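PDB 6JXG: beta-glucosidase from Chaetomella raphigera, which probably hydrolyses terminal, non-reducing beta-D-glucosyl residues, releasing beta-D-glucose during cellulose breakdown. Local coordinates for residues Gln236-Leu247 / Leu262-Ala270. Sequence-based numbering, arbitrary orientation.
Sequences QHTTIGSANAGL and LWGSNLLAA. With NAG (2-acetamido-2-deoxy-beta-D-glucopyranose), chain C.
The carbonyl oxygen of Thr-239 takes two N-H groups: Trp-263 NE1, at 3.0 Å and 156°, in the planes of both indole and carbonyl, and, weakly, its own helix's Ala-243 N. Thr-239 OG1, set beside its backbone N (chi1 -62°), donates a short 2.5 Å bond to Leu-262 O; the same rotation carries CG2 toward Ala-270 CB, 4.0 Å away. Over one face of the indole lies Gln-236 OE1, its amide nearly perpendicular to the ring, while Leu-267 CD2 lies over the opposite face, each atom displaced toward the rim. Gln-236 NE2 and Trp-263 N are bridged by a water accepting from both. At the far end of the benzo ring, Trp-263 CH2 meets Leu-247 CG obliquely at 3.7 Å, whereas Leu-247 O lies at the ring edge. An alanine in place of Trp-263 would probably leave the Thr-239 carbonyl without its indole donor and open a gap between Gln-236 and Leu-267. Farther along, Asn-266 OD1 accepts from O6 of the glycan on Asn-273 at 3.0 Å, and ND2 bonds to Tyr-261 O. Within the family 3 N-terminal domain, helices 239-245 and 265-270 cross at 76°; Val-29 of helix 22-29 and Met-284 of helix 278-294 also pack on the indole, and Leu-247 reaches strand 228-231.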
loop_
_atom_site.group_PDB
_atom_site.type_symbol
_atom_site.label_atom_id
_atom_site.label_comp_id
_atom_site.label_asym_id
_atom_site.label_seq_id
_atom_site.Cartn_x
_atom_site.Cartn_y
_atom_site.Cartn_z
ATOM N N GLN A 236 0.834 -0.270 -23.393
ATOM C CA GLN A 236 1.551 0.408 -24.486
ATOM C C GLN A 236 0.535 0.529 -25.657
ATOM O O GLN A 236 -0.200 -0.421 -25.916
ATOM C CB GLN A 236 2.760 -0.397 -24.975
ATOM C CG GLN A 236 3.475 0.120 -26.199
ATOM C CD GLN A 236 4.628 -0.782 -26.632
ATOM O OE1 GLN A 236 5.756 -0.320 -26.869
ATOM N NE2 GLN A 236 4.347 -2.054 -26.734
ATOM N N HIS A 237 0.525 1.657 -26.352
ATOM C CA HIS A 237 -0.431 1.918 -27.428
ATOM C C HIS A 237 0.209 2.076 -28.771
ATOM O O HIS A 237 -0.437 1.764 -29.767
ATOM C CB HIS A 237 -1.267 3.197 -27.160
ATOM C CG HIS A 237 -2.145 3.017 -25.988
ATOM N ND1 HIS A 237 -3.422 2.537 -26.096
ATOM C CD2 HIS A 237 -1.846 3.010 -24.668
ATOM C CE1 HIS A 237 -3.921 2.335 -24.886
ATOM N NE2 HIS A 237 -2.973 2.600 -24.006
ATOM N N THR A 238 1.397 2.656 -28.835
ATOM C CA THR A 238 2.088 2.850 -30.116
ATOM C C THR A 238 3.545 2.446 -30.047
ATOM O O THR A 238 4.146 2.454 -28.980
ATOM C CB THR A 238 2.027 4.347 -30.550
ATOM O OG1 THR A 238 2.929 5.158 -29.795
ATOM C CG2 THR A 238 0.616 4.888 -30.378
ATOM N N THR A 239 4.129 2.147 -31.193
ATOM C CA THR A 239 5.559 1.887 -31.257
ATOM C C THR A 239 6.388 3.156 -30.882
ATOM O O THR A 239 7.264 3.167 -29.981
ATOM C CB THR A 239 5.948 1.427 -32.684
ATOM O OG1 THR A 239 5.287 0.229 -32.992
ATOM C CG2 THR A 239 7.476 1.234 -32.811
ATOM N N ILE A 240 6.159 4.216 -31.642
ATOM C CA ILE A 240 7.005 5.403 -31.602
ATOM C C ILE A 240 6.677 6.232 -30.340
ATOM O O ILE A 240 7.576 6.706 -29.683
ATOM C CB ILE A 240 6.761 6.310 -32.869
ATOM C CG1 ILE A 240 7.209 5.584 -34.123
ATOM C CG2 ILE A 240 7.450 7.661 -32.720
ATOM C CD1 ILE A 240 6.564 6.143 -35.400
ATOM N N GLY A 241 5.380 6.380 -30.037
ATOM C CA GLY A 241 4.951 7.188 -28.883
ATOM C C GLY A 241 5.569 6.752 -27.600
ATOM O O GLY A 241 6.141 7.573 -26.871
ATOM N N SER A 242 5.464 5.448 -27.327
ATOM C CA SER A 242 5.966 4.912 -26.096
ATOM C C SER A 242 7.493 5.037 -25.981
ATOM O O SER A 242 8.003 5.433 -24.937
ATOM C CB SER A 242 5.515 3.456 -25.910
ATOM O OG SER A 242 5.905 2.619 -26.985
ATOM N N ALA A 243 8.235 4.590 -27.000
ATOM C CA ALA A 243 9.679 4.729 -26.990
ATOM C C ALA A 243 10.100 6.161 -26.681
ATOM O O ALA A 243 10.979 6.409 -25.830
ATOM C CB ALA A 243 10.277 4.268 -28.331
ATOM N N ASN A 244 9.535 7.081 -27.432
ATOM C CA ASN A 244 9.960 8.509 -27.359
ATOM C C ASN A 244 9.539 9.189 -26.080
ATOM O O ASN A 244 10.220 10.111 -25.606
ATOM C CB ASN A 244 9.525 9.253 -28.588
ATOM C CG ASN A 244 10.339 8.857 -29.792
ATOM O OD1 ASN A 244 11.374 8.160 -29.685
ATOM N ND2 ASN A 244 9.861 9.266 -30.953
ATOM N N ALA A 245 8.516 8.634 -25.447
ATOM C CA ALA A 245 8.038 9.151 -24.151
ATOM C C ALA A 245 8.887 8.742 -23.005
ATOM O O ALA A 245 8.845 9.370 -21.961
ATOM C CB ALA A 245 6.632 8.619 -23.901
ATOM N N GLY A 246 9.622 7.653 -23.174
ATOM C CA GLY A 246 10.529 7.147 -22.183
ATOM C C GLY A 246 10.195 5.788 -21.563
ATOM O O GLY A 246 10.723 5.455 -20.522
ATOM N N LEU A 247 9.323 5.023 -22.185
ATOM C CA LEU A 247 9.066 3.670 -21.772
ATOM C C LEU A 247 10.365 2.871 -22.037
ATOM O O LEU A 247 11.063 3.158 -23.008
ATOM C CB LEU A 247 7.920 3.038 -22.487
ATOM C CG LEU A 247 7.462 1.629 -22.152
ATOM C CD1 LEU A 247 6.936 1.618 -20.719
ATOM C CD2 LEU A 247 6.386 1.120 -23.104
ATOM N N LEU A 262 4.282 -4.324 -30.673
ATOM C CA LEU A 262 4.516 -2.914 -31.093
ATOM C C LEU A 262 5.968 -2.564 -31.075
ATOM O O LEU A 262 6.410 -1.674 -31.784
ATOM C CB LEU A 262 3.725 -1.923 -30.201
ATOM C CG LEU A 262 2.230 -1.927 -30.514
ATOM C CD1 LEU A 262 1.359 -1.328 -29.437
ATOM C CD2 LEU A 262 1.989 -1.174 -31.820
ATOM N N TRP A 263 6.740 -3.296 -30.277
ATOM C CA TRP A 263 8.218 -3.145 -30.277
ATOM C C TRP A 263 8.844 -4.372 -31.027
ATOM O O TRP A 263 8.435 -4.613 -32.157
ATOM C CB TRP A 263 8.749 -2.888 -28.885
ATOM C CG TRP A 263 8.625 -1.466 -28.435
ATOM C CD1 TRP A 263 8.045 -0.392 -29.108
ATOM C CD2 TRP A 263 9.053 -0.933 -27.166
ATOM N NE1 TRP A 263 8.154 0.769 -28.359
ATOM C CE2 TRP A 263 8.730 0.446 -27.148
ATOM C CE3 TRP A 263 9.632 -1.491 -26.052
ATOM C CZ2 TRP A 263 9.029 1.260 -26.069
ATOM C CZ3 TRP A 263 9.927 -0.684 -24.962
ATOM C CH2 TRP A 263 9.691 0.691 -24.994
ATOM N N GLY A 264 9.783 -5.128 -30.473
ATOM C CA GLY A 264 10.378 -6.189 -31.262
ATOM C C GLY A 264 10.956 -5.603 -32.582
ATOM O O GLY A 264 11.519 -4.465 -32.589
ATOM N N SER A 265 10.715 -6.313 -33.690
ATOM C CA SER A 265 11.118 -5.855 -35.025
ATOM C C SER A 265 10.471 -4.552 -35.380
ATOM O O SER A 265 11.026 -3.845 -36.162
ATOM C CB SER A 265 10.634 -6.761 -36.146
ATOM O OG SER A 265 11.068 -8.032 -35.970
ATOM N N ASN A 266 9.248 -4.309 -34.939
ATOM C CA ASN A 266 8.661 -3.000 -35.143
ATOM C C ASN A 266 9.451 -1.822 -34.577
ATOM O O ASN A 266 9.549 -0.816 -35.227
ATOM C CB ASN A 266 7.256 -2.935 -34.588
ATOM C CG ASN A 266 6.216 -3.233 -35.623
ATOM O OD1 ASN A 266 6.334 -2.814 -36.759
ATOM N ND2 ASN A 266 5.208 -3.987 -35.249
ATOM N N LEU A 267 10.052 -1.946 -33.395
ATOM C CA LEU A 267 10.897 -0.878 -32.849
ATOM C C LEU A 267 12.165 -0.687 -33.692
ATOM O O LEU A 267 12.588 0.473 -33.949
ATOM C CB LEU A 267 11.249 -1.173 -31.373
ATOM C CG LEU A 267 12.126 -0.178 -30.616
ATOM C CD1 LEU A 267 11.600 1.242 -30.590
ATOM C CD2 LEU A 267 12.335 -0.665 -29.171
ATOM N N LEU A 268 12.773 -1.794 -34.118
ATOM C CA LEU A 268 13.964 -1.719 -35.037
ATOM C C LEU A 268 13.608 -1.022 -36.350
ATOM O O LEU A 268 14.402 -0.250 -36.860
ATOM C CB LEU A 268 14.554 -3.112 -35.264
ATOM C CG LEU A 268 14.992 -3.859 -34.011
ATOM C CD1 LEU A 268 15.738 -5.149 -34.292
ATOM C CD2 LEU A 268 15.796 -2.933 -33.118
ATOM N N ALA A 269 12.416 -1.282 -36.863
ATOM C CA ALA A 269 11.895 -0.576 -38.012
ATOM C C ALA A 269 11.779 0.938 -37.757
ATOM O O ALA A 269 12.086 1.730 -38.613
ATOM C CB ALA A 269 10.531 -1.171 -38.400
ATOM N N ALA A 270 11.300 1.338 -36.574
ATOM C CA ALA A 270 11.129 2.744 -36.242
ATOM C C ALA A 270 12.522 3.418 -36.192
ATOM O O ALA A 270 12.675 4.582 -36.463
ATOM C CB ALA A 270 10.457 2.883 -34.890
HETATM C C1 NAG C . 8.372 3.699 -38.957
HETATM C C2 NAG C . 7.122 4.107 -39.787
HETATM C C3 NAG C . 5.871 3.913 -38.965
HETATM C C4 NAG C . 5.855 2.559 -38.274
HETATM C C5 NAG C . 7.173 2.274 -37.519
HETATM C C6 NAG C . 7.254 0.859 -36.865
HETATM C C7 NAG C . 7.583 5.855 -41.413
HETATM C C8 NAG C . 7.549 7.340 -41.742
HETATM N N2 NAG C . 7.110 5.499 -40.217
HETATM O O3 NAG C . 4.691 4.073 -39.758
HETATM O O4 NAG C . 4.713 2.618 -37.439
HETATM O O5 NAG C . 8.261 2.384 -38.423
HETATM O O6 NAG C . 6.918 -0.093 -37.834
HETATM O O7 NAG C . 8.080 5.009 -42.174
HETATM O O HOH W 1 5.566 -4.540 -27.735
#